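Local atomic coordinates of cryptochrome DASH (PDB entry 2J4D), a protein that repairs cyclobutane pyrimidine dimers in single-stranded DNA as a photolyase, binds FAD and a folate chromophore, and may serve as a photoreceptor. Residues Ala254-Val259 against Pro299-Glu304; Phe260-Lys265 against Thr286-Trp291; Gly372-Asp377 against His480-Leu485; Leu471-Lys476 against Arg484-Asp489. All blocks are in the same frame, centred on the assembly; numbering follows the deposited sequence.

Contact 1. Residues Ala254-Val259 against Pro299-Glu304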
# COMPACT_ATOMS: atom_id res chain seq x y z
N ALA A 254 -9.55 -3.06 11.04
CA ALA A 254 -10.27 -3.40 9.83
C ALA A 254 -9.41 -4.30 8.95
O ALA A 254 -9.92 -5.21 8.29
CB ALA A 254 -10.65 -2.12 9.07
N GLY A 255 -8.10 -4.07 8.95
CA GLY A 255 -7.22 -4.89 8.15
C GLY A 255 -7.21 -6.35 8.55
O GLY A 255 -7.35 -7.23 7.70
N VAL A 256 -7.02 -6.64 9.84
CA VAL A 256 -7.02 -8.04 10.24
C VAL A 256 -8.44 -8.59 10.07
O VAL A 256 -8.63 -9.79 9.89
CB VAL A 256 -6.53 -8.23 11.70
CG1 VAL A 256 -5.13 -7.62 11.85
CG2 VAL A 256 -7.49 -7.60 12.68
N GLY A 257 -9.42 -7.70 10.08
CA GLY A 257 -10.79 -8.12 9.88
C GLY A 257 -10.96 -8.63 8.46
O GLY A 257 -11.70 -9.60 8.22
N ARG A 258 -10.29 -7.99 7.50
CA ARG A 258 -10.38 -8.42 6.10
C ARG A 258 -9.64 -9.73 5.87
O ARG A 258 -10.07 -10.56 5.06
CB ARG A 258 -9.83 -7.32 5.16
CG ARG A 258 -9.78 -7.70 3.68
CD ARG A 258 -11.14 -8.16 3.12
NE ARG A 258 -11.00 -8.63 1.75
CZ ARG A 258 -11.99 -9.07 0.97
NH1 ARG A 258 -13.24 -9.11 1.44
NH2 ARG A 258 -11.73 -9.46 -0.27
N VAL A 259 -8.52 -9.93 6.57
CA VAL A 259 -7.79 -11.19 6.44
C VAL A 259 -8.72 -12.29 6.95
O VAL A 259 -8.88 -13.34 6.32
CB VAL A 259 -6.47 -11.18 7.27
CG1 VAL A 259 -5.86 -12.57 7.29
CG2 VAL A 259 -5.46 -10.22 6.64
N PRO A 299 3.05 -8.91 5.98
CA PRO A 299 3.12 -10.19 5.27
C PRO A 299 3.51 -11.37 6.14
O PRO A 299 3.12 -12.50 5.84
CB PRO A 299 4.12 -9.90 4.14
CG PRO A 299 4.95 -8.79 4.67
CD PRO A 299 3.96 -7.92 5.39
N ARG A 300 4.27 -11.15 7.21
CA ARG A 300 4.63 -12.27 8.06
C ARG A 300 3.38 -12.77 8.75
O ARG A 300 3.19 -13.97 8.93
CB ARG A 300 5.71 -11.89 9.08
CG ARG A 300 7.05 -11.64 8.42
CD ARG A 300 8.17 -11.46 9.42
NE ARG A 300 7.91 -10.39 10.36
CZ ARG A 300 8.85 -9.64 10.92
NH1 ARG A 300 10.13 -9.86 10.62
NH2 ARG A 300 8.53 -8.67 11.77
N PHE A 301 2.50 -11.84 9.13
CA PHE A 301 1.23 -12.19 9.75
C PHE A 301 0.37 -12.95 8.73
O PHE A 301 -0.17 -14.02 9.03
CB PHE A 301 0.50 -10.92 10.20
CG PHE A 301 -0.97 -11.10 10.44
CD1 PHE A 301 -1.43 -11.93 11.46
CD2 PHE A 301 -1.90 -10.46 9.62
CE1 PHE A 301 -2.80 -12.11 11.67
CE2 PHE A 301 -3.27 -10.64 9.83
CZ PHE A 301 -3.72 -11.46 10.85
N ILE A 302 0.25 -12.40 7.53
CA ILE A 302 -0.54 -13.05 6.49
C ILE A 302 -0.05 -14.47 6.22
O ILE A 302 -0.85 -15.40 6.08
CB ILE A 302 -0.52 -12.23 5.16
CG1 ILE A 302 -1.21 -10.88 5.37
CG2 ILE A 302 -1.24 -13.01 4.04
CD1 ILE A 302 -0.97 -9.87 4.26
N TYR A 303 1.27 -14.64 6.16
CA TYR A 303 1.86 -15.95 5.92
C TYR A 303 1.45 -16.96 7.00
O TYR A 303 1.11 -18.11 6.70
CB TYR A 303 3.38 -15.85 5.86
CG TYR A 303 4.07 -17.19 5.71
CD1 TYR A 303 3.87 -17.97 4.58
CD2 TYR A 303 4.92 -17.67 6.70
CE1 TYR A 303 4.49 -19.22 4.44
CE2 TYR A 303 5.55 -18.92 6.57
CZ TYR A 303 5.32 -19.68 5.44
OH TYR A 303 5.92 -20.92 5.32
N GLU A 304 1.49 -16.54 8.26
CA GLU A 304 1.12 -17.44 9.33
C GLU A 304 -0.36 -17.81 9.25
O GLU A 304 -0.74 -18.92 9.60
CB GLU A 304 1.45 -16.83 10.69
CG GLU A 304 2.95 -16.86 10.97
CD GLU A 304 3.29 -16.62 12.43
OE1 GLU A 304 3.90 -15.58 12.74
OE2 GLU A 304 2.94 -17.48 13.27
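The ring of Phe301 reaches from helix 299-312 to helix 252-265 and meets two valines through one carbon, CE2. Val259 CG2 lies 3.9 Å from Phe301 CE2, and CB and CG1 of the same valine are only slightly farther from that carbon, so the whole branched end of Val259 gathers round one corner of the ring. Val256 CG1 adds a second touch one turn earlier, 4.1 Å from Phe301 CE2, its side chain running at about a right angle to that of Phe301. With chi1 at 161°, Phe301 CG lies opposite its own backbone N, which sends the ring across the gap between helices whose local axes come no closer than 11.6 Å, crossing at -29°. The looser side is at Ile302, whose CG1 approaches Val259 CG2 only to 4.5 Å and whose side chain also packs on Leu292 and Leu326. Solvent is nearer beside the contact, one turn past Phe301, where the partly exposed Glu304 forms a salt bridge with Arg212. All four touching residues are buried, and the two segments together bury 156 Å². The chemistry is entirely apolar, implying that shape and burial, rather than directed bonds, hold these two helices together here.

Contact 2. Residues Phe260-Lys265 against Thr286-Trp291. With FAD (flavin-adenine dinucleotide), chain C.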
# COMPACT_ATOMS: atom_id res chain seq x y z
N PHE A 260 -9.36 -12.04 8.09
CA PHE A 260 -10.30 -13.01 8.64
C PHE A 260 -11.46 -13.25 7.67
O PHE A 260 -11.84 -14.38 7.38
CB PHE A 260 -10.85 -12.48 9.97
CG PHE A 260 -12.03 -13.25 10.48
CD1 PHE A 260 -11.87 -14.50 11.07
CD2 PHE A 260 -13.31 -12.72 10.36
CE1 PHE A 260 -12.97 -15.22 11.52
CE2 PHE A 260 -14.43 -13.43 10.82
CZ PHE A 260 -14.25 -14.68 11.40
N GLU A 261 -12.02 -12.16 7.16
CA GLU A 261 -13.15 -12.24 6.24
C GLU A 261 -12.89 -13.03 4.96
O GLU A 261 -13.68 -13.91 4.59
CB GLU A 261 -13.61 -10.83 5.89
CG GLU A 261 -14.81 -10.78 4.96
CD GLU A 261 -15.24 -9.36 4.67
OE1 GLU A 261 -14.59 -8.68 3.84
OE2 GLU A 261 -16.22 -8.91 5.29
N TYR A 262 -11.79 -12.72 4.29
CA TYR A 262 -11.44 -13.37 3.04
C TYR A 262 -10.99 -14.81 3.22
O TYR A 262 -11.44 -15.71 2.51
CB TYR A 262 -10.33 -12.58 2.33
CG TYR A 262 -10.07 -13.05 0.92
CD1 TYR A 262 -11.01 -12.83 -0.09
CD2 TYR A 262 -8.92 -13.77 0.61
CE1 TYR A 262 -10.80 -13.33 -1.38
CE2 TYR A 262 -8.70 -14.26 -0.68
CZ TYR A 262 -9.65 -14.04 -1.66
OH TYR A 262 -9.46 -14.55 -2.92
N PHE A 263 -10.11 -15.04 4.19
CA PHE A 263 -9.60 -16.38 4.46
C PHE A 263 -10.59 -17.32 5.13
O PHE A 263 -10.90 -18.40 4.61
CB PHE A 263 -8.37 -16.32 5.38
CG PHE A 263 -7.10 -15.90 4.69
CD1 PHE A 263 -7.11 -15.36 3.41
CD2 PHE A 263 -5.88 -16.03 5.35
CE1 PHE A 263 -5.93 -14.94 2.80
CE2 PHE A 263 -4.69 -15.62 4.75
CZ PHE A 263 -4.71 -15.07 3.47
N TRP A 264 -11.08 -16.89 6.28
CA TRP A 264 -11.93 -17.73 7.10
C TRP A 264 -13.44 -17.66 6.97
O TRP A 264 -14.08 -18.66 6.64
CB TRP A 264 -11.52 -17.54 8.56
CG TRP A 264 -10.03 -17.74 8.77
CD1 TRP A 264 -9.06 -16.77 8.83
CD2 TRP A 264 -9.34 -19.00 8.88
NE1 TRP A 264 -7.82 -17.35 8.97
CE2 TRP A 264 -7.96 -18.71 9.01
CE3 TRP A 264 -9.77 -20.34 8.89
CZ2 TRP A 264 -7.00 -19.72 9.14
CZ3 TRP A 264 -8.80 -21.35 9.02
CH2 TRP A 264 -7.43 -21.03 9.15
N LYS A 265 -14.02 -16.49 7.23
CA LYS A 265 -15.47 -16.36 7.14
C LYS A 265 -16.01 -16.74 5.77
O LYS A 265 -16.95 -17.54 5.67
CB LYS A 265 -15.90 -14.93 7.49
CG LYS A 265 -17.41 -14.76 7.52
CD LYS A 265 -17.81 -13.35 7.91
CE LYS A 265 -19.32 -13.16 7.75
NZ LYS A 265 -19.73 -11.77 8.07
N THR A 286 -7.79 -10.80 -2.52
CA THR A 286 -7.71 -10.49 -1.10
C THR A 286 -8.08 -9.06 -0.72
O THR A 286 -8.62 -8.84 0.37
CB THR A 286 -6.29 -10.73 -0.51
OG1 THR A 286 -5.39 -9.73 -1.02
CG2 THR A 286 -5.78 -12.13 -0.86
N LYS A 287 -7.80 -8.11 -1.60
CA LYS A 287 -8.02 -6.69 -1.33
C LYS A 287 -7.19 -6.25 -0.11
O LYS A 287 -7.54 -5.31 0.60
CB LYS A 287 -9.51 -6.42 -1.07
CG LYS A 287 -10.42 -6.81 -2.25
CD LYS A 287 -9.99 -6.12 -3.54
CE LYS A 287 -10.96 -6.44 -4.69
NZ LYS A 287 -11.12 -7.91 -4.92
N PHE A 288 -6.07 -6.93 0.14
CA PHE A 288 -5.23 -6.56 1.28
C PHE A 288 -4.34 -5.33 1.03
O PHE A 288 -3.84 -4.72 1.98
CB PHE A 288 -4.26 -7.69 1.68
CG PHE A 288 -4.92 -8.97 2.14
CD1 PHE A 288 -6.24 -8.99 2.58
CD2 PHE A 288 -4.18 -10.15 2.18
CE1 PHE A 288 -6.81 -10.18 3.05
CE2 PHE A 288 -4.73 -11.34 2.65
CZ PHE A 288 -6.05 -11.36 3.08
N SER A 289 -4.14 -4.97 -0.23
CA SER A 289 -3.21 -3.90 -0.57
C SER A 289 -3.21 -2.57 0.19
O SER A 289 -2.15 -2.08 0.55
CB SER A 289 -3.24 -3.63 -2.07
OG SER A 289 -4.49 -3.13 -2.49
N PRO A 290 -4.39 -1.98 0.44
CA PRO A 290 -4.34 -0.70 1.17
C PRO A 290 -3.77 -0.85 2.58
O PRO A 290 -3.03 0.02 3.05
CB PRO A 290 -5.80 -0.23 1.17
CG PRO A 290 -6.40 -0.91 -0.05
CD PRO A 290 -5.77 -2.29 0.04
N TRP A 291 -4.13 -1.93 3.27
CA TRP A 291 -3.63 -2.14 4.63
C TRP A 291 -2.15 -2.48 4.63
O TRP A 291 -1.42 -2.13 5.56
CB TRP A 291 -4.45 -3.23 5.33
CG TRP A 291 -5.84 -2.77 5.61
CD1 TRP A 291 -6.25 -1.91 6.60
CD2 TRP A 291 -7.01 -3.13 4.89
NE1 TRP A 291 -7.61 -1.72 6.53
CE2 TRP A 291 -8.10 -2.46 5.49
CE3 TRP A 291 -7.25 -3.96 3.78
CZ2 TRP A 291 -9.41 -2.60 5.02
CZ3 TRP A 291 -8.55 -4.09 3.32
CH2 TRP A 291 -9.62 -3.42 3.94
PA FAD C . -4.06 -9.70 -4.67
O1A FAD C . -4.98 -10.17 -3.63
O2A FAD C . -4.10 -10.30 -6.03
O5B FAD C . -2.54 -9.83 -4.16
C5B FAD C . -2.24 -9.93 -2.75
C4B FAD C . -1.14 -8.92 -2.41
O4B FAD C . 0.00 -9.23 -3.21
C3B FAD C . -1.47 -7.47 -2.72
O3B FAD C . -2.27 -6.87 -1.71
C2B FAD C . -0.10 -6.88 -2.87
O2B FAD C . 0.49 -6.44 -1.67
C1B FAD C . 0.68 -8.01 -3.57
N9A FAD C . 0.73 -7.92 -5.05
C8A FAD C . -0.08 -8.56 -5.96
N7A FAD C . 0.24 -8.27 -7.22
C5A FAD C . 1.31 -7.40 -7.11
C6A FAD C . 2.09 -6.73 -8.09
N6A FAD C . 1.92 -6.86 -9.40
N1A FAD C . 3.10 -5.90 -7.64
C2A FAD C . 3.31 -5.74 -6.29
N3A FAD C . 2.61 -6.35 -5.31
C4A FAD C . 1.61 -7.16 -5.77
N1 FAD C . 0.23 -2.44 -5.66
C2 FAD C . 0.42 -1.72 -4.50
O2 FAD C . 0.43 -2.27 -3.42
N3 FAD C . 0.60 -0.33 -4.60
C4 FAD C . 0.59 0.37 -5.81
O4 FAD C . 0.75 1.60 -5.83
C4X FAD C . 0.39 -0.38 -6.99
N5 FAD C . 0.37 0.24 -8.25
C5X FAD C . 0.28 -0.51 -9.42
C6 FAD C . 0.38 0.10 -10.68
C7 FAD C . 0.30 -0.63 -11.89
C7M FAD C . 0.42 0.09 -13.21
C8 FAD C . 0.11 -2.06 -11.81
C8M FAD C . 0.01 -2.93 -13.05
C9 FAD C . 0.01 -2.69 -10.55
C9A FAD C . 0.10 -1.94 -9.34
N10 FAD C . -0.01 -2.55 -8.05
C10 FAD C . 0.21 -1.79 -6.88
C1' FAD C . 0.06 -4.04 -7.92
C2' FAD C . -1.28 -4.79 -7.90
O2' FAD C . -2.08 -4.39 -8.99
C3' FAD C . -2.02 -4.50 -6.59
O3' FAD C . -1.19 -4.84 -5.46
C4' FAD C . -3.33 -5.28 -6.40
O4' FAD C . -4.26 -4.95 -7.43
C5' FAD C . -3.92 -4.94 -5.04
O5' FAD C . -5.13 -5.68 -4.83
P FAD C . -5.24 -7.05 -4.06
O1P FAD C . -4.77 -6.76 -2.69
O2P FAD C . -6.65 -7.53 -4.14
O3P FAD C . -4.39 -8.13 -4.85
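Thr286 lies over the ring of Tyr262 in a CH-pi contact of nearly perpendicular approach: Thr286 CA stands 3.8 Å from the centroid of the Tyr262 ring, 7° off its normal. Thr286 CG2 also touches the ring, 3.6 Å from Tyr262 CE2. Tyr262 CG is opposite its backbone N (chi1 -170°), which carries the ring out from helix 252-265 to lie beneath the threonine.

The aromatic packing is less regular. Phe263 CE1 comes within 3.6 Å of Phe288 CZ, at the edge of the Phe288 ring; the planes are inclined at 58°, an oblique pairing. Tyr262 CB packs more distantly on Phe288.

The polar bonds to the cofactor from these two segments all come from 286-291. Thr286 OG1 accepts from Phe288 N at 3.1 Å, forming an ST turn, and donates to FAD O1A at 2.7 Å. Thr286 N gives that phosphate oxygen a second hydrogen bond. On the other phosphate, Lys287 N binds FAD O2P at 2.8 Å, and Ser289 N binds FAD O1P at 3.1 Å. An alanine in place of Tyr262 would probably leave Thr286 CA and CG2 without the ring beneath them and open a gap behind the phosphate-binding turn.

Tyr272 and Ser285 add further hydrogen bonds to the cofactor. Backbone amides and a threonine hydroxyl gripping the diphosphate, backed by Tyr262 and Phe263 of helix 252-265, make up the pyrophosphate-binding part of the FAD site in this class-1 photolyase family member.

Contact 3. Residues Gly372-Asp377 against His480-Leu485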
# COMPACT_ATOMS: atom_id res chain seq x y z
N GLY A 372 -13.59 6.89 -24.44
CA GLY A 372 -14.50 6.32 -25.42
C GLY A 372 -14.43 4.80 -25.43
O GLY A 372 -15.18 4.15 -26.15
N TYR A 373 -13.53 4.24 -24.64
CA TYR A 373 -13.40 2.79 -24.56
C TYR A 373 -13.87 2.39 -23.18
O TYR A 373 -13.22 2.68 -22.18
CB TYR A 373 -11.94 2.39 -24.76
CG TYR A 373 -11.45 2.71 -26.15
CD1 TYR A 373 -11.75 1.87 -27.22
CD2 TYR A 373 -10.71 3.86 -26.40
CE1 TYR A 373 -11.32 2.17 -28.51
CE2 TYR A 373 -10.28 4.17 -27.69
CZ TYR A 373 -10.59 3.31 -28.74
OH TYR A 373 -10.16 3.60 -30.01
N PRO A 374 -15.04 1.73 -23.10
CA PRO A 374 -15.61 1.30 -21.83
C PRO A 374 -14.65 0.61 -20.86
O PRO A 374 -14.60 0.96 -19.68
CB PRO A 374 -16.77 0.40 -22.25
CG PRO A 374 -17.23 1.07 -23.53
CD PRO A 374 -15.91 1.33 -24.22
N LEU A 375 -13.88 -0.36 -21.35
CA LEU A 375 -12.95 -1.06 -20.48
C LEU A 375 -12.01 -0.09 -19.76
O LEU A 375 -11.79 -0.20 -18.56
CB LEU A 375 -12.13 -2.08 -21.28
CG LEU A 375 -11.24 -2.99 -20.43
CD1 LEU A 375 -12.06 -3.65 -19.33
CD2 LEU A 375 -10.58 -4.04 -21.31
N ILE A 376 -11.48 0.87 -20.51
CA ILE A 376 -10.57 1.87 -19.94
C ILE A 376 -11.32 2.80 -18.99
O ILE A 376 -10.95 2.94 -17.82
CB ILE A 376 -9.92 2.75 -21.04
CG1 ILE A 376 -9.18 1.88 -22.06
CG2 ILE A 376 -8.98 3.77 -20.38
CD1 ILE A 376 -8.13 0.95 -21.45
N ASP A 377 -12.38 3.42 -19.50
CA ASP A 377 -13.16 4.38 -18.71
C ASP A 377 -13.72 3.84 -17.40
O ASP A 377 -13.67 4.54 -16.38
CB ASP A 377 -14.30 4.97 -19.55
CG ASP A 377 -13.79 5.74 -20.77
OD1 ASP A 377 -12.64 6.24 -20.71
OD2 ASP A 377 -14.53 5.85 -21.77
N HIS A 480 -19.28 -3.45 -25.09
CA HIS A 480 -17.89 -3.09 -25.33
C HIS A 480 -17.62 -2.28 -26.59
O HIS A 480 -16.56 -1.69 -26.73
CB HIS A 480 -17.01 -4.33 -25.28
CG HIS A 480 -16.72 -4.78 -23.88
ND1 HIS A 480 -16.03 -4.00 -22.98
CD2 HIS A 480 -17.06 -5.91 -23.22
CE1 HIS A 480 -15.97 -4.62 -21.82
NE2 HIS A 480 -16.59 -5.79 -21.93
N TRP A 481 -18.59 -2.26 -27.50
CA TRP A 481 -18.47 -1.48 -28.73
C TRP A 481 -19.84 -0.88 -28.96
O TRP A 481 -20.56 -1.25 -29.88
CB TRP A 481 -18.02 -2.37 -29.90
CG TRP A 481 -16.72 -3.04 -29.58
CD1 TRP A 481 -16.56 -4.32 -29.11
CD2 TRP A 481 -15.42 -2.44 -29.57
NE1 TRP A 481 -15.23 -4.54 -28.80
CE2 TRP A 481 -14.51 -3.41 -29.07
CE3 TRP A 481 -14.93 -1.17 -29.92
CZ2 TRP A 481 -13.14 -3.15 -28.91
CZ3 TRP A 481 -13.56 -0.91 -29.77
CH2 TRP A 481 -12.69 -1.90 -29.27
N PRO A 482 -20.23 0.07 -28.09
CA PRO A 482 -21.51 0.78 -28.10
C PRO A 482 -21.68 1.81 -29.20
O PRO A 482 -22.80 2.20 -29.52
CB PRO A 482 -21.54 1.41 -26.72
CG PRO A 482 -20.10 1.83 -26.55
CD PRO A 482 -19.34 0.62 -27.05
N GLY A 483 -20.57 2.26 -29.77
CA GLY A 483 -20.64 3.27 -30.81
C GLY A 483 -20.58 4.64 -30.17
O GLY A 483 -20.76 4.78 -28.96
N ARG A 484 -20.37 5.67 -30.99
CA ARG A 484 -20.24 7.04 -30.51
C ARG A 484 -21.48 7.77 -29.97
O ARG A 484 -21.35 8.78 -29.28
CB ARG A 484 -19.58 7.87 -31.61
CG ARG A 484 -18.43 7.13 -32.28
CD ARG A 484 -18.02 7.80 -33.58
NE ARG A 484 -16.85 8.65 -33.43
CZ ARG A 484 -15.60 8.20 -33.42
NH1 ARG A 484 -15.36 6.90 -33.55
NH2 ARG A 484 -14.59 9.04 -33.26
N LEU A 485 -22.68 7.27 -30.27
CA LEU A 485 -23.91 7.91 -29.79
C LEU A 485 -24.42 7.34 -28.49
O LEU A 485 -24.82 8.09 -27.59
CB LEU A 485 -25.04 7.81 -30.83
CG LEU A 485 -24.89 8.61 -32.11
CD1 LEU A 485 -26.16 8.44 -32.95
CD2 LEU A 485 -24.66 10.08 -31.79
O HOH W 1 -14.05 -1.64 -23.98
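Tyr373 presents the edge of its ring to the indole of Trp481, with Tyr373 CE1 4.0 Å from Trp481 CZ3. Both side chains place CG opposite their own carbonyl carbon, at chi1 -66° for Tyr373 and -57° for Trp481. For Trp481 this turn matters: its CB starts away from 372-377, yet the six-membered part of the indole swings back to reach the tyrosine. The phenol end of Tyr373 is held by a hydrogen bond to Val492 O, which fixes the far end of the ring.

The two prolines slide past each other in opposite directions. Pro374 CG lies 4.1 Å from Pro482 CD, and Pro374 CD is 4.0 Å from His480 O. One water bridges the segments: it accepts from Leu375 N at 2.9 Å and hydrogen-bonds His480 ND1 at 3.2 Å, while His480 NE2 bonds to Asp458 O. Within 372-377, Asp377 OD2 takes Gly372 N on its syn lone pair at 3.0 Å, closing the turn that leads into helix 374-386.

Apart from Pro374 CD on the His480 carbonyl oxygen, direct contact is apolar, implying that ring and proline surfaces set the fit while the water satisfies the amide of Leu375 near the start of helix 374-386.

Contact 4. Residues Leu471-Lys476 against Arg484-Asp489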
# COMPACT_ATOMS: atom_id res chain seq x y z
N LEU A 471 -24.66 1.81 -20.14
CA LEU A 471 -24.42 0.62 -20.97
C LEU A 471 -25.21 -0.58 -20.45
O LEU A 471 -25.29 -1.61 -21.12
CB LEU A 471 -22.93 0.25 -20.98
CG LEU A 471 -21.89 1.31 -21.35
CD1 LEU A 471 -20.50 0.69 -21.27
CD2 LEU A 471 -22.17 1.85 -22.75
N ARG A 472 -25.79 -0.45 -19.26
CA ARG A 472 -26.54 -1.53 -18.64
C ARG A 472 -27.67 -2.13 -19.48
O ARG A 472 -27.92 -3.34 -19.41
CB ARG A 472 -27.12 -1.07 -17.30
CG ARG A 472 -26.09 -1.03 -16.20
CD ARG A 472 -26.61 -0.39 -14.93
NE ARG A 472 -25.51 -0.16 -14.00
CZ ARG A 472 -25.65 0.19 -12.72
NH1 ARG A 472 -26.86 0.35 -12.21
NH2 ARG A 472 -24.58 0.36 -11.97
N ARG A 473 -28.34 -1.30 -20.26
CA ARG A 473 -29.45 -1.76 -21.08
C ARG A 473 -29.01 -2.54 -22.31
O ARG A 473 -29.72 -3.43 -22.78
CB ARG A 473 -30.28 -0.56 -21.53
CG ARG A 473 -29.56 0.34 -22.52
CD ARG A 473 -30.25 1.69 -22.59
NE ARG A 473 -29.80 2.49 -23.72
CZ ARG A 473 -29.96 2.14 -24.99
NH1 ARG A 473 -30.56 1.00 -25.30
NH2 ARG A 473 -29.53 2.94 -25.96
N LEU A 474 -27.83 -2.22 -22.82
CA LEU A 474 -27.30 -2.88 -24.00
C LEU A 474 -26.94 -4.34 -23.77
O LEU A 474 -26.60 -4.74 -22.65
CB LEU A 474 -26.05 -2.16 -24.49
CG LEU A 474 -26.13 -0.64 -24.61
CD1 LEU A 474 -24.76 -0.10 -24.97
CD2 LEU A 474 -27.16 -0.26 -25.65
N PRO A 475 -27.02 -5.15 -24.83
CA PRO A 475 -26.68 -6.57 -24.72
C PRO A 475 -25.16 -6.58 -24.77
O PRO A 475 -24.56 -5.56 -25.11
CB PRO A 475 -27.29 -7.15 -25.99
CG PRO A 475 -27.04 -6.04 -26.99
CD PRO A 475 -27.45 -4.81 -26.20
N LYS A 476 -24.52 -7.70 -24.45
CA LYS A 476 -23.07 -7.72 -24.54
C LYS A 476 -22.82 -7.36 -25.99
O LYS A 476 -23.76 -7.11 -26.74
CB LYS A 476 -22.49 -9.12 -24.30
CG LYS A 476 -23.48 -10.13 -23.78
CD LYS A 476 -23.97 -9.73 -22.41
CE LYS A 476 -24.46 -10.94 -21.66
NZ LYS A 476 -24.51 -10.66 -20.20
N ARG A 484 -20.37 5.67 -30.99
CA ARG A 484 -20.24 7.04 -30.51
C ARG A 484 -21.48 7.77 -29.97
O ARG A 484 -21.35 8.78 -29.28
CB ARG A 484 -19.58 7.87 -31.61
CG ARG A 484 -18.43 7.13 -32.28
CD ARG A 484 -18.02 7.80 -33.58
NE ARG A 484 -16.85 8.65 -33.43
CZ ARG A 484 -15.60 8.20 -33.42
NH1 ARG A 484 -15.36 6.90 -33.55
NH2 ARG A 484 -14.59 9.04 -33.26
N LEU A 485 -22.68 7.27 -30.27
CA LEU A 485 -23.91 7.91 -29.79
C LEU A 485 -24.42 7.34 -28.49
O LEU A 485 -24.82 8.09 -27.59
CB LEU A 485 -25.04 7.81 -30.83
CG LEU A 485 -24.89 8.61 -32.11
CD1 LEU A 485 -26.16 8.44 -32.95
CD2 LEU A 485 -24.66 10.08 -31.79
N MET A 486 -24.43 6.02 -28.37
CA MET A 486 -24.89 5.41 -27.14
C MET A 486 -23.83 5.55 -26.05
O MET A 486 -24.14 5.43 -24.86
CB MET A 486 -25.27 3.95 -27.37
CG MET A 486 -26.55 3.84 -28.18
SD MET A 486 -27.12 2.17 -28.41
CE MET A 486 -25.86 1.56 -29.54
N TYR A 487 -22.59 5.79 -26.46
CA TYR A 487 -21.53 6.00 -25.48
C TYR A 487 -20.91 7.37 -25.71
O TYR A 487 -21.43 8.36 -25.21
CB TYR A 487 -20.44 4.91 -25.55
CG TYR A 487 -19.50 4.99 -24.37
CD1 TYR A 487 -19.99 5.20 -23.08
CD2 TYR A 487 -18.11 4.91 -24.54
CE1 TYR A 487 -19.14 5.34 -21.99
CE2 TYR A 487 -17.24 5.05 -23.45
CZ TYR A 487 -17.76 5.27 -22.18
OH TYR A 487 -16.92 5.44 -21.09
N MET A 488 -19.81 7.42 -26.45
CA MET A 488 -19.15 8.69 -26.73
C MET A 488 -18.05 8.49 -27.77
O MET A 488 -17.75 7.36 -28.15
CB MET A 488 -18.54 9.26 -25.45
CG MET A 488 -17.40 8.41 -24.87
SD MET A 488 -16.71 9.12 -23.34
CE MET A 488 -18.01 8.73 -22.19
N ASP A 489 -17.46 9.59 -28.23
CA ASP A 489 -16.39 9.50 -29.22
C ASP A 489 -15.16 8.90 -28.57
O ASP A 489 -15.00 8.97 -27.34
CB ASP A 489 -16.00 10.89 -29.75
CG ASP A 489 -17.05 11.49 -30.68
OD1 ASP A 489 -17.47 10.82 -31.65
OD2 ASP A 489 -17.45 12.65 -30.43
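The loop 471-476, which follows helix 462-467, packs against a short, weakly bonded helix about 483-486 and the loop after it in the C-terminal part of the chain. At its buried end, Leu471 CD2 lies 4.0 Å from Tyr487 CD1, approaching the ring obliquely. Leu471 also packs on Pro374 of helix 374-386, as does Tyr487, so the leucine and the tyrosine share that proline. The hydroxyl of Tyr487 is hydrogen-bonded to Asp377, anchoring the far end of the ring.

Toward the surface the contact is carried by Met486. Its sulphur SD sits 3.7 Å from Leu474 CD2 and 3.5 Å from Arg473 NH2, and the methionine side chain crosses the arginine at about a right angle. Met486 CG, anti to the carbonyl carbon (chi1 -71°), leads SD to both partners. Arg473 is extended from CG to NE, and Leu474 CD2 covers one face of its guanidinium, 3.6 Å above the plane and toward the rim. Met486 SD meets the same group obliquely.

Within 484-489, Arg484 NE bonds Asp489 OD1 at 2.9 Å in a salt bridge; the carboxylate uses its anti lone pair, and the oxygen lies 33° out of the guanidinium plane. The arrangement is loop packing against a short helical turn and its exit, away from the cofactor sites: Leu471, Leu474 and Tyr487 are buried, with Met486 and the exposed Arg473 at the edge.

How the contacts relate
From the N terminus, helix 252-265 comes first and takes part in both contact 1 and contact 2. Contact 2 closes the shorter loop, to 286-291, and lies within the longer loop that contact 1 closes at 299-304; their centres are 7 Å apart, and Arg258 NE reaches Thr286 O at 2.8 Å. Together they tie that helix to the FAD-binding turn and to helix 299-312. Farther along, contact 3 closes a long loop from 372-377 to 480-485, and the short loop of contact 4 falls across its end, sharing Arg484 and Leu485. This pair joins the start of helix 374-386 to the C-terminal loops around 471-489. The two pairs follow in series.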